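PDB 3H9X: MmcQ/YjbR family DNA-binding protein from Pseudomonas syringae pv. tomato, which probably binds DNA through a double wing fold, although its precise cellular role has not been established. Local coordinates for residues Met1-Phe6 with Ala41-Ile46; Val59-Leu64 with Trp91-Leu96. One frame throughout, in Å; residues are numbered along the deposited sequence.

Contact 1. Residues Met1-Phe6 with Ala41-Ile46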
loop_
_atom_site.group_PDB
_atom_site.type_symbol
_atom_site.label_atom_id
_atom_site.label_comp_id
_atom_site.label_asym_id
_atom_site.label_seq_id
_atom_site.Cartn_x
_atom_site.Cartn_y
_atom_site.Cartn_z
HETATM N N MSE A 1 -7.861 3.399 8.770
HETATM C CA MSE A 1 -8.412 3.453 7.395
HETATM C C MSE A 1 -8.567 2.040 6.859
HETATM O O MSE A 1 -7.694 1.194 7.065
HETATM C CB MSE A 1 -7.477 4.249 6.491
HETATM C CG MSE A 1 -7.998 4.481 5.085
HETATM SE SE MSE A 1 -6.693 5.387 3.961
HETATM C CE MSE A 1 -5.703 3.821 3.406
ATOM N N ASN A 2 -9.678 1.785 6.168
ATOM C CA ASN A 2 -9.951 0.456 5.628
ATOM C C ASN A 2 -9.920 0.418 4.116
ATOM O O ASN A 2 -9.851 1.456 3.464
ATOM C CB ASN A 2 -11.317 -0.039 6.116
ATOM C CG ASN A 2 -12.459 0.778 5.556
ATOM O OD1 ASN A 2 -13.603 0.628 5.971
ATOM N ND2 ASN A 2 -12.152 1.648 4.601
ATOM N N ARG A 3 -9.999 -0.801 3.589
ATOM C CA ARG A 3 -9.985 -1.079 2.161
ATOM C C ARG A 3 -10.892 -0.145 1.363
ATOM O O ARG A 3 -10.476 0.414 0.349
ATOM C CB ARG A 3 -10.411 -2.531 1.918
ATOM C CG ARG A 3 -10.199 -3.013 0.507
ATOM C CD ARG A 3 -10.843 -4.354 0.265
ATOM N NE ARG A 3 -10.183 -5.042 -0.833
ATOM C CZ ARG A 3 -8.942 -5.521 -0.772
ATOM N NH1 ARG A 3 -8.236 -5.388 0.343
ATOM N NH2 ARG A 3 -8.391 -6.117 -1.825
ATOM N N GLN A 4 -12.128 0.019 1.825
ATOM C CA GLN A 4 -13.113 0.881 1.164
ATOM C C GLN A 4 -12.680 2.347 1.109
ATOM O O GLN A 4 -12.574 2.922 0.036
ATOM C CB GLN A 4 -14.454 0.792 1.897
ATOM C CG GLN A 4 -15.633 0.320 1.054
ATOM C CD GLN A 4 -15.875 1.185 -0.167
ATOM O OE1 GLN A 4 -15.149 1.094 -1.162
ATOM N NE2 GLN A 4 -16.898 2.035 -0.098
ATOM N N GLN A 5 -12.436 2.941 2.276
ATOM C CA GLN A 5 -12.040 4.346 2.365
ATOM C C GLN A 5 -10.813 4.660 1.533
ATOM O O GLN A 5 -10.646 5.785 1.051
ATOM C CB GLN A 5 -11.769 4.724 3.813
ATOM C CG GLN A 5 -12.919 4.413 4.736
ATOM C CD GLN A 5 -12.536 4.597 6.178
ATOM O OE1 GLN A 5 -11.451 4.192 6.597
ATOM N NE2 GLN A 5 -13.427 5.193 6.955
ATOM N N PHE A 6 -9.948 3.662 1.381
ATOM C CA PHE A 6 -8.734 3.811 0.602
ATOM C C PHE A 6 -9.024 3.922 -0.884
ATOM O O PHE A 6 -8.662 4.919 -1.487
ATOM C CB PHE A 6 -7.794 2.636 0.855
ATOM C CG PHE A 6 -6.628 2.593 -0.085
ATOM C CD1 PHE A 6 -6.712 1.910 -1.297
ATOM C CD2 PHE A 6 -5.467 3.305 0.201
ATOM C CE1 PHE A 6 -5.662 1.952 -2.207
ATOM C CE2 PHE A 6 -4.419 3.349 -0.702
ATOM C CZ PHE A 6 -4.515 2.674 -1.907
ATOM N N ALA A 41 0.663 2.229 -5.792
ATOM C CA ALA A 41 -0.118 1.670 -4.698
ATOM C C ALA A 41 -0.575 0.237 -5.020
ATOM O O ALA A 41 -1.124 -0.022 -6.095
ATOM C CB ALA A 41 -1.331 2.554 -4.437
ATOM N N LEU A 42 -0.342 -0.682 -4.081
ATOM C CA LEU A 42 -0.722 -2.090 -4.230
ATOM C C LEU A 42 -1.598 -2.511 -3.044
ATOM O O LEU A 42 -1.117 -2.664 -1.916
ATOM C CB LEU A 42 0.524 -2.978 -4.247
ATOM C CG LEU A 42 0.580 -4.247 -5.110
ATOM C CD1 LEU A 42 1.664 -5.143 -4.534
ATOM C CD2 LEU A 42 -0.740 -4.988 -5.143
ATOM N N LEU A 43 -2.881 -2.704 -3.313
ATOM C CA LEU A 43 -3.834 -3.103 -2.296
ATOM C C LEU A 43 -3.933 -4.616 -2.317
ATOM O O LEU A 43 -4.118 -5.200 -3.377
ATOM C CB LEU A 43 -5.198 -2.494 -2.611
ATOM C CG LEU A 43 -6.361 -2.878 -1.715
ATOM C CD1 LEU A 43 -6.123 -2.319 -0.352
ATOM C CD2 LEU A 43 -7.651 -2.364 -2.301
HETATM N N MSE A 44 -3.802 -5.247 -1.153
HETATM C CA MSE A 44 -3.892 -6.701 -1.053
HETATM C C MSE A 44 -4.519 -7.170 0.236
HETATM O O MSE A 44 -4.424 -6.515 1.264
HETATM C CB MSE A 44 -2.514 -7.339 -1.119
HETATM C CG MSE A 44 -1.755 -7.130 -2.398
HETATM SE SE MSE A 44 0.042 -7.902 -2.249
HETATM C CE MSE A 44 0.931 -6.422 -1.387
ATOM N N ASP A 45 -5.136 -8.337 0.162
ATOM C CA ASP A 45 -5.748 -8.989 1.307
ATOM C C ASP A 45 -4.865 -10.212 1.537
ATOM O O ASP A 45 -4.897 -11.143 0.737
ATOM C CB ASP A 45 -7.157 -9.437 0.954
ATOM C CG ASP A 45 -7.777 -10.293 2.031
ATOM O OD1 ASP A 45 -7.970 -9.771 3.155
ATOM O OD2 ASP A 45 -8.075 -11.478 1.752
ATOM N N ILE A 46 -4.083 -10.217 2.613
ATOM C CA ILE A 46 -3.171 -11.336 2.865
ATOM C C ILE A 46 -3.239 -11.946 4.259
ATOM O O ILE A 46 -3.810 -11.359 5.183
ATOM C CB ILE A 46 -1.693 -10.918 2.638
ATOM C CG1 ILE A 46 -1.317 -9.804 3.621
ATOM C CG2 ILE A 46 -1.498 -10.459 1.207
ATOM C CD1 ILE A 46 0.162 -9.498 3.692
#
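R3 reaches from the first turn of helix 3-13 to strand 39-47 and lays its guanidinium against L43. The methyl CD2 of L43 sits over the centre of one face of the planar group, 3.7 Å from R3 CZ, and the two side chains cross obliquely. The aliphatic part of the arginine joins in, with R3 CG 3.8 Å from the same L43 CD2. One turn on, F6 meets the strand with its far end: F6 CZ comes within 4.1 Å of A41 CB, which lies at the ring edge near its plane. L43 CD1 approaches the same ring more loosely, 4.4 Å from F6 CD1.

A torsion places the arginine. R3 CG is anti to the backbone N (chi1 -170°), and the chain runs extended from CG to NE, which carries the head out to the strand.

The polar end of R3 looks beyond the two segments: NH1 forms a salt bridge with D60 on strand 58-65. D45 pairs with R58 through OD2, while D45 OD1 stays 5.2 Å from R3 NH1, close but not in contact. F31 meets the F6 ring edge-to-face, and I109 of helix 102-115 touches it as well. At the helix start, N2 holds the N-cap position.

The N-terminal helix thus packs on a face of the antiparallel sheet, and the joint is apolar contact plus the flat side of a cation. The nearby carboxylates of D60 and D45 would be expected to favour the charged arginine, and R3 may in turn ease the repulsion between them.

Contact 2. Residues Val59-Leu64 with Trp91-Leu96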
loop_
_atom_site.group_PDB
_atom_site.type_symbol
_atom_site.label_atom_id
_atom_site.label_comp_id
_atom_site.label_asym_id
_atom_site.label_seq_id
_atom_site.Cartn_x
_atom_site.Cartn_y
_atom_site.Cartn_z
ATOM N N VAL A 59 -5.417 -9.914 6.754
ATOM C CA VAL A 59 -5.248 -8.457 6.913
ATOM C C VAL A 59 -5.277 -7.742 5.539
ATOM O O VAL A 59 -4.955 -8.340 4.508
ATOM C CB VAL A 59 -3.900 -8.087 7.609
ATOM C CG1 VAL A 59 -3.919 -8.521 9.066
ATOM C CG2 VAL A 59 -2.733 -8.735 6.886
ATOM N N ASP A 60 -5.689 -6.480 5.517
ATOM C CA ASP A 60 -5.689 -5.725 4.271
ATOM C C ASP A 60 -4.559 -4.723 4.378
ATOM O O ASP A 60 -4.519 -3.931 5.316
ATOM C CB ASP A 60 -7.016 -4.996 4.052
ATOM C CG ASP A 60 -7.998 -5.810 3.224
ATOM O OD1 ASP A 60 -7.806 -7.047 3.126
ATOM O OD2 ASP A 60 -8.960 -5.208 2.683
ATOM N N VAL A 61 -3.646 -4.764 3.411
ATOM C CA VAL A 61 -2.478 -3.886 3.404
ATOM C C VAL A 61 -2.305 -3.177 2.057
ATOM O O VAL A 61 -2.833 -3.620 1.046
ATOM C CB VAL A 61 -1.174 -4.712 3.750
ATOM C CG1 VAL A 61 -1.418 -5.554 4.988
ATOM C CG2 VAL A 61 -0.773 -5.628 2.580
ATOM N N ILE A 62 -1.591 -2.056 2.060
ATOM C CA ILE A 62 -1.307 -1.350 0.822
ATOM C C ILE A 62 0.194 -1.154 0.761
ATOM O O ILE A 62 0.844 -0.874 1.774
ATOM C CB ILE A 62 -1.949 0.036 0.722
ATOM C CG1 ILE A 62 -1.630 0.840 1.970
ATOM C CG2 ILE A 62 -3.431 -0.100 0.439
ATOM C CD1 ILE A 62 -1.959 2.290 1.858
ATOM N N ASP A 63 0.746 -1.323 -0.435
ATOM C CA ASP A 63 2.169 -1.145 -0.653
ATOM C C ASP A 63 2.357 0.184 -1.336
ATOM O O ASP A 63 1.666 0.502 -2.306
ATOM C CB ASP A 63 2.715 -2.282 -1.496
ATOM C CG ASP A 63 3.126 -3.465 -0.647
ATOM O OD1 ASP A 63 2.492 -3.707 0.407
ATOM O OD2 ASP A 63 4.075 -4.167 -1.029
ATOM N N LEU A 64 3.296 0.954 -0.800
ATOM C CA LEU A 64 3.609 2.290 -1.282
ATOM C C LEU A 64 5.099 2.424 -1.537
ATOM O O LEU A 64 5.900 1.782 -0.873
ATOM C CB LEU A 64 3.152 3.320 -0.239
ATOM C CG LEU A 64 1.742 3.926 -0.342
ATOM C CD1 LEU A 64 0.721 2.895 -0.775
ATOM C CD2 LEU A 64 1.363 4.535 0.998
ATOM N N TRP A 91 10.044 -0.304 -1.461
ATOM C CA TRP A 91 8.644 -0.358 -1.066
ATOM C C TRP A 91 8.418 -0.590 0.421
ATOM O O TRP A 91 9.294 -1.067 1.142
ATOM C CB TRP A 91 7.872 -1.396 -1.902
ATOM C CG TRP A 91 7.760 -1.005 -3.374
ATOM C CD1 TRP A 91 8.755 -1.061 -4.313
ATOM C CD2 TRP A 91 6.631 -0.406 -4.031
ATOM N NE1 TRP A 91 8.321 -0.529 -5.500
ATOM C CE2 TRP A 91 7.021 -0.118 -5.356
ATOM C CE3 TRP A 91 5.330 -0.077 -3.625
ATOM C CZ2 TRP A 91 6.155 0.479 -6.282
ATOM C CZ3 TRP A 91 4.465 0.518 -4.547
ATOM C CH2 TRP A 91 4.884 0.789 -5.856
ATOM N N ILE A 92 7.213 -0.222 0.849
ATOM C CA ILE A 92 6.751 -0.294 2.224
ATOM C C ILE A 92 5.365 -0.892 2.225
ATOM O O ILE A 92 4.603 -0.682 1.291
ATOM C CB ILE A 92 6.701 1.131 2.795
ATOM C CG1 ILE A 92 8.077 1.504 3.293
ATOM C CG2 ILE A 92 5.735 1.245 3.923
ATOM C CD1 ILE A 92 8.539 0.557 4.355
ATOM N N THR A 93 5.038 -1.652 3.264
ATOM C CA THR A 93 3.713 -2.259 3.356
ATOM C C THR A 93 3.011 -1.649 4.559
ATOM O O THR A 93 3.464 -1.818 5.683
ATOM C CB THR A 93 3.790 -3.804 3.547
ATOM O OG1 THR A 93 4.274 -4.420 2.347
ATOM C CG2 THR A 93 2.413 -4.379 3.882
ATOM N N VAL A 94 1.921 -0.926 4.325
ATOM C CA VAL A 94 1.185 -0.306 5.424
ATOM C C VAL A 94 -0.058 -1.126 5.727
ATOM O O VAL A 94 -0.840 -1.469 4.842
ATOM C CB VAL A 94 0.778 1.171 5.119
ATOM C CG1 VAL A 94 0.071 1.777 6.325
ATOM C CG2 VAL A 94 2.012 1.997 4.790
ATOM N N LEU A 95 -0.230 -1.439 6.999
ATOM C CA LEU A 95 -1.362 -2.232 7.426
ATOM C C LEU A 95 -2.628 -1.377 7.589
ATOM O O LEU A 95 -2.636 -0.427 8.375
ATOM C CB LEU A 95 -0.987 -2.940 8.725
ATOM C CG LEU A 95 -1.977 -3.897 9.365
ATOM C CD1 LEU A 95 -2.910 -3.124 10.264
ATOM C CD2 LEU A 95 -2.724 -4.674 8.282
ATOM N N LEU A 96 -3.673 -1.706 6.815
ATOM C CA LEU A 96 -4.955 -0.997 6.870
ATOM C C LEU A 96 -5.757 -1.518 8.049
ATOM O O LEU A 96 -5.625 -2.679 8.422
ATOM C CB LEU A 96 -5.778 -1.198 5.591
ATOM C CG LEU A 96 -5.266 -0.601 4.283
ATOM C CD1 LEU A 96 -6.311 -0.767 3.187
ATOM C CD2 LEU A 96 -4.958 0.854 4.494
#
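W91 turns its indole toward the end of strand 58-65 so that the ring edge, not a face, receives the backbone of D63: D63 O lies near the ring plane, 3.6 Å from W91 CZ3. The carbonyl carbon of L64 approaches obliquely, close to W91 CE3, while A83 and M86 from loops also touch this side chain. The second flat group, the carboxylate of D63, is met from above its plane by T93, whose hydroxyl OG1 donates to D63 OD1 over 2.7 Å. With OG1 anti to the carbonyl carbon of T93 (chi1 -69°), the hydroxyl stands on the side of D63. That hydroxyl is also bonded to the backbone N of Y84, so it joins the buried aspartate to the loop after strand 80-82.

Behind these groups runs a regular antiparallel ladder, part of the sheet of the double wing fold. I62 with V94 and L64 with I92 are hydrogen-bonded pairs, each making two bonds; V94 N reaches I62 O at 2.8 Å, nearly straight at 169°. D63 with T93, between them, and V61 with L95, beside I62/V94, are the non-hydrogen-bonded pairs. A further bond, L96 N to D60 O, extends the pairing past L95.

On the face of V61, L95 CD2 packs 3.7 Å from V61 CG1, the two side chains at about a right angle. On the other face I62 and V94 lie side by side, with I62 CG1 4.0 Å from V94 CB.

That second face is covered by helix 102-115, where I109 touches I62 and L64. Strand 39-47 flanks 58-65, and strand 80-82 continues the sheet beyond 91-95.

From the N terminus, contact 1 comes first: the start of helix 3-13 meets strand 39-47, closing a loop that includes edge strand 29-32. Contact 2 opens only after that, pairing strand 58-65 with 91-95 across the region holding helix 71-74 and strand 80-82. The two loops therefore follow in series, neither nested nor crossed. They are joined through the sheet, where strands 39-47 and 58-65 are neighbours and I46 O probably bonds to V59 N. The two contacts share the R3-D60 salt bridge, L43 packs on I62, and selenomethionine M1 touches L96. Together they tie the N-terminal helix to the central strands of one antiparallel sheet.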